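Local coordinates for protein LbaCas13a H328A (C2c2) (Lachnospiraceae bacterium NK4A179, PDB 5WLH) that binds and probably processes its precursor CRISPR RNA and, guided by that RNA, cleaves RNA targets as a Cas13a nuclease, at residues A[649-654]-A[717-722]. Sequence-based numbering, arbitrary orientation.
With nucleotides of chain B.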
loop_
_atom_site.group_PDB
_atom_site.type_symbol
_atom_site.label_atom_id
_atom_site.label_comp_id
_atom_site.label_asym_id
_atom_site.label_seq_id
_atom_site.Cartn_x
_atom_site.Cartn_y
_atom_site.Cartn_z
ATOM N N PRO A 649 23.006 -19.533 27.902
ATOM C CA PRO A 649 23.625 -20.268 29.016
ATOM C C PRO A 649 25.137 -20.335 28.938
ATOM O O PRO A 649 25.758 -20.929 29.829
ATOM C CB PRO A 649 23.002 -21.665 28.915
ATOM C CG PRO A 649 22.467 -21.768 27.555
ATOM C CD PRO A 649 22.115 -20.399 27.109
ATOM N N MET A 650 25.748 -19.759 27.903
ATOM C CA MET A 650 27.193 -19.593 27.877
ATOM C C MET A 650 27.643 -18.428 28.745
ATOM O O MET A 650 28.825 -18.354 29.106
ATOM C CB MET A 650 27.662 -19.383 26.436
ATOM C CG MET A 650 29.161 -19.282 26.231
ATOM S SD MET A 650 29.571 -19.256 24.471
ATOM C CE MET A 650 28.788 -20.776 23.943
ATOM N N PHE A 651 26.726 -17.525 29.099
ATOM C CA PHE A 651 27.094 -16.303 29.802
ATOM C C PHE A 651 26.291 -16.043 31.065
ATOM O O PHE A 651 26.673 -15.159 31.840
ATOM C CB PHE A 651 26.975 -15.098 28.855
ATOM C CG PHE A 651 27.810 -15.243 27.611
ATOM C CD1 PHE A 651 29.158 -14.919 27.631
ATOM C CD2 PHE A 651 27.267 -15.746 26.441
ATOM C CE1 PHE A 651 29.947 -15.071 26.496
ATOM C CE2 PHE A 651 28.047 -15.898 25.303
ATOM C CZ PHE A 651 29.392 -15.557 25.333
ATOM N N TYR A 652 25.218 -16.792 31.319
ATOM C CA TYR A 652 24.407 -16.573 32.503
ATOM C C TYR A 652 24.031 -17.918 33.114
ATOM O O TYR A 652 24.077 -18.960 32.456
ATOM C CB TYR A 652 23.157 -15.739 32.172
ATOM C CG TYR A 652 23.498 -14.365 31.643
ATOM C CD1 TYR A 652 23.868 -13.338 32.507
ATOM C CD2 TYR A 652 23.477 -14.095 30.278
ATOM C CE1 TYR A 652 24.194 -12.080 32.023
ATOM C CE2 TYR A 652 23.801 -12.846 29.788
ATOM C CZ TYR A 652 24.156 -11.840 30.664
ATOM O OH TYR A 652 24.477 -10.596 30.174
ATOM N N LYS A 653 23.680 -17.877 34.394
ATOM C CA LYS A 653 23.307 -19.087 35.111
ATOM C C LYS A 653 21.950 -19.597 34.640
ATOM O O LYS A 653 21.010 -18.819 34.453
ATOM C CB LYS A 653 23.274 -18.810 36.614
ATOM C CG LYS A 653 24.605 -18.300 37.159
ATOM C CD LYS A 653 24.668 -18.388 38.681
ATOM C CE LYS A 653 23.877 -17.262 39.339
ATOM N NZ LYS A 653 23.959 -17.323 40.830
ATOM N N ASN A 654 21.850 -20.923 34.475
ATOM C CA ASN A 654 20.592 -21.533 34.050
ATOM C C ASN A 654 19.425 -21.067 34.918
ATOM O O ASN A 654 18.342 -20.768 34.405
ATOM C CB ASN A 654 20.711 -23.060 34.080
ATOM C CG ASN A 654 21.588 -23.612 32.956
ATOM O OD1 ASN A 654 22.243 -22.863 32.233
ATOM N ND2 ASN A 654 21.597 -24.932 32.809
ATOM N N TYR A 717 27.449 -10.673 22.547
ATOM C CA TYR A 717 26.617 -9.556 22.106
ATOM C C TYR A 717 25.409 -10.044 21.311
ATOM O O TYR A 717 24.324 -9.458 21.410
ATOM C CB TYR A 717 27.443 -8.566 21.293
ATOM C CG TYR A 717 28.389 -7.792 22.175
ATOM C CD1 TYR A 717 27.909 -7.037 23.234
ATOM C CD2 TYR A 717 29.756 -7.848 21.977
ATOM C CE1 TYR A 717 28.767 -6.337 24.060
ATOM C CE2 TYR A 717 30.621 -7.142 22.796
ATOM C CZ TYR A 717 30.122 -6.397 23.834
ATOM O OH TYR A 717 30.985 -5.698 24.654
ATOM N N ASN A 718 25.577 -11.117 20.538
ATOM C CA ASN A 718 24.452 -11.729 19.841
ATOM C C ASN A 718 23.459 -12.327 20.829
ATOM O O ASN A 718 22.244 -12.218 20.641
ATOM C CB ASN A 718 24.958 -12.804 18.888
ATOM C CG ASN A 718 25.569 -12.222 17.621
ATOM O OD1 ASN A 718 25.285 -11.084 17.259
ATOM N ND2 ASN A 718 26.410 -13.001 16.952
ATOM N N ALA A 719 23.964 -12.958 21.890
ATOM C CA ALA A 719 23.085 -13.515 22.913
ATOM C C ALA A 719 22.326 -12.414 23.634
ATOM O O ALA A 719 21.109 -12.510 23.841
ATOM C CB ALA A 719 23.902 -14.346 23.907
ATOM N N LEU A 720 23.032 -11.360 24.035
ATOM C CA LEU A 720 22.386 -10.259 24.737
ATOM C C LEU A 720 21.346 -9.589 23.851
ATOM O O LEU A 720 20.266 -9.211 24.322
ATOM C CB LEU A 720 23.438 -9.246 25.181
ATOM C CG LEU A 720 23.018 -8.249 26.259
ATOM C CD1 LEU A 720 22.765 -8.955 27.574
ATOM C CD2 LEU A 720 24.077 -7.172 26.419
ATOM N N TYR A 721 21.655 -9.443 22.562
ATOM C CA TYR A 721 20.713 -8.831 21.628
ATOM C C TYR A 721 19.412 -9.620 21.560
ATOM O O TYR A 721 18.317 -9.039 21.572
ATOM C CB TYR A 721 21.346 -8.751 20.240
ATOM C CG TYR A 721 20.689 -7.714 19.362
ATOM C CD1 TYR A 721 20.763 -6.377 19.681
ATOM C CD2 TYR A 721 19.971 -8.085 18.223
ATOM C CE1 TYR A 721 20.181 -5.416 18.877
ATOM C CE2 TYR A 721 19.386 -7.137 17.419
ATOM C CZ TYR A 721 19.484 -5.806 17.749
ATOM O OH TYR A 721 18.900 -4.845 16.959
ATOM N N TYR A 722 19.519 -10.943 21.457
ATOM C CA TYR A 722 18.326 -11.784 21.410
ATOM C C TYR A 722 17.573 -11.720 22.728
ATOM O O TYR A 722 16.354 -11.537 22.747
ATOM C CB TYR A 722 18.685 -13.235 21.077
ATOM C CG TYR A 722 17.444 -14.104 21.092
ATOM C CD1 TYR A 722 16.525 -14.047 20.050
ATOM C CD2 TYR A 722 17.155 -14.928 22.171
ATOM C CE1 TYR A 722 15.373 -14.812 20.065
ATOM C CE2 TYR A 722 16.000 -15.695 22.202
ATOM C CZ TYR A 722 15.111 -15.633 21.140
ATOM O OH TYR A 722 13.965 -16.389 21.161
ATOM P P A B 38 25.721 -13.563 13.199
ATOM O OP1 A B 38 25.668 -14.499 12.043
ATOM O OP2 A B 38 27.039 -13.367 13.874
ATOM O "O5'" A B 38 25.254 -12.104 12.787
ATOM C "C5'" A B 38 25.055 -11.101 13.778
ATOM C "C4'" A B 38 25.598 -9.766 13.334
ATOM O "O4'" A B 38 27.022 -9.702 13.611
ATOM C "C3'" A B 38 25.442 -9.459 11.844
ATOM O "O3'" A B 38 25.246 -8.063 11.680
ATOM C "C2'" A B 38 26.808 -9.811 11.280
ATOM O "O2'" A B 38 27.127 -9.138 10.081
ATOM C "C1'" A B 38 27.717 -9.375 12.422
ATOM N N9 A B 38 29.026 -10.027 12.438
ATOM C C8 A B 38 29.327 -11.362 12.499
ATOM N N7 A B 38 30.615 -11.606 12.491
ATOM C C5 A B 38 31.193 -10.345 12.427
ATOM C C6 A B 38 32.530 -9.911 12.388
ATOM N N6 A B 38 33.567 -10.746 12.412
ATOM N N1 A B 38 32.764 -8.585 12.315
ATOM C C2 A B 38 31.719 -7.747 12.290
ATOM N N3 A B 38 30.420 -8.034 12.318
ATOM C C4 A B 38 30.227 -9.363 12.390
#
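Phe651 and Tyr652 reach from the loop joining helices 635-645 and 654-665 to one flank of helix 709-732, a loop-on-helix packing in the largely helical, RNA-binding fold of this Cas13a. The Phe651 ring approaches the helix obliquely, its CD2 4.4 Å from Ala719 CB; the single methyl of alanine suits a helix surface that a broad ring comes up against. Met650 CG lies over one face of the ring, offset toward its rim, and Phe716, on the same helix as Ala719, meets the ring edge-to-face. Tyr652 keeps CG beside its own backbone N (chi1 -61°), which sends the long phenol across to Leu720. Leu720 holds its CG anti to its own backbone N (chi1 -163°), which brings the CD1 methyl up to the tyrosine hydroxyl. A phenol suits this buried place because its hydroxyl is satisfied by a hydrogen bond with Val865 O, while Leu720 also packs on Phe687 and Val691. Farther round the helix, Asn718 faces the guide RNA: OD1 accepts a hydrogen bond from Arg684 NH2, and ND2 donates to OP2 of A38 of chain B over 3.2 Å, with a bent N-H...O angle of 137°. With an alanine here, this phosphate oxygen would probably lose its amide donor and Arg684 this acceptor. On the loop side, the closest approach is Tyr652 OH to Leu720 CD1, 3.5 Å.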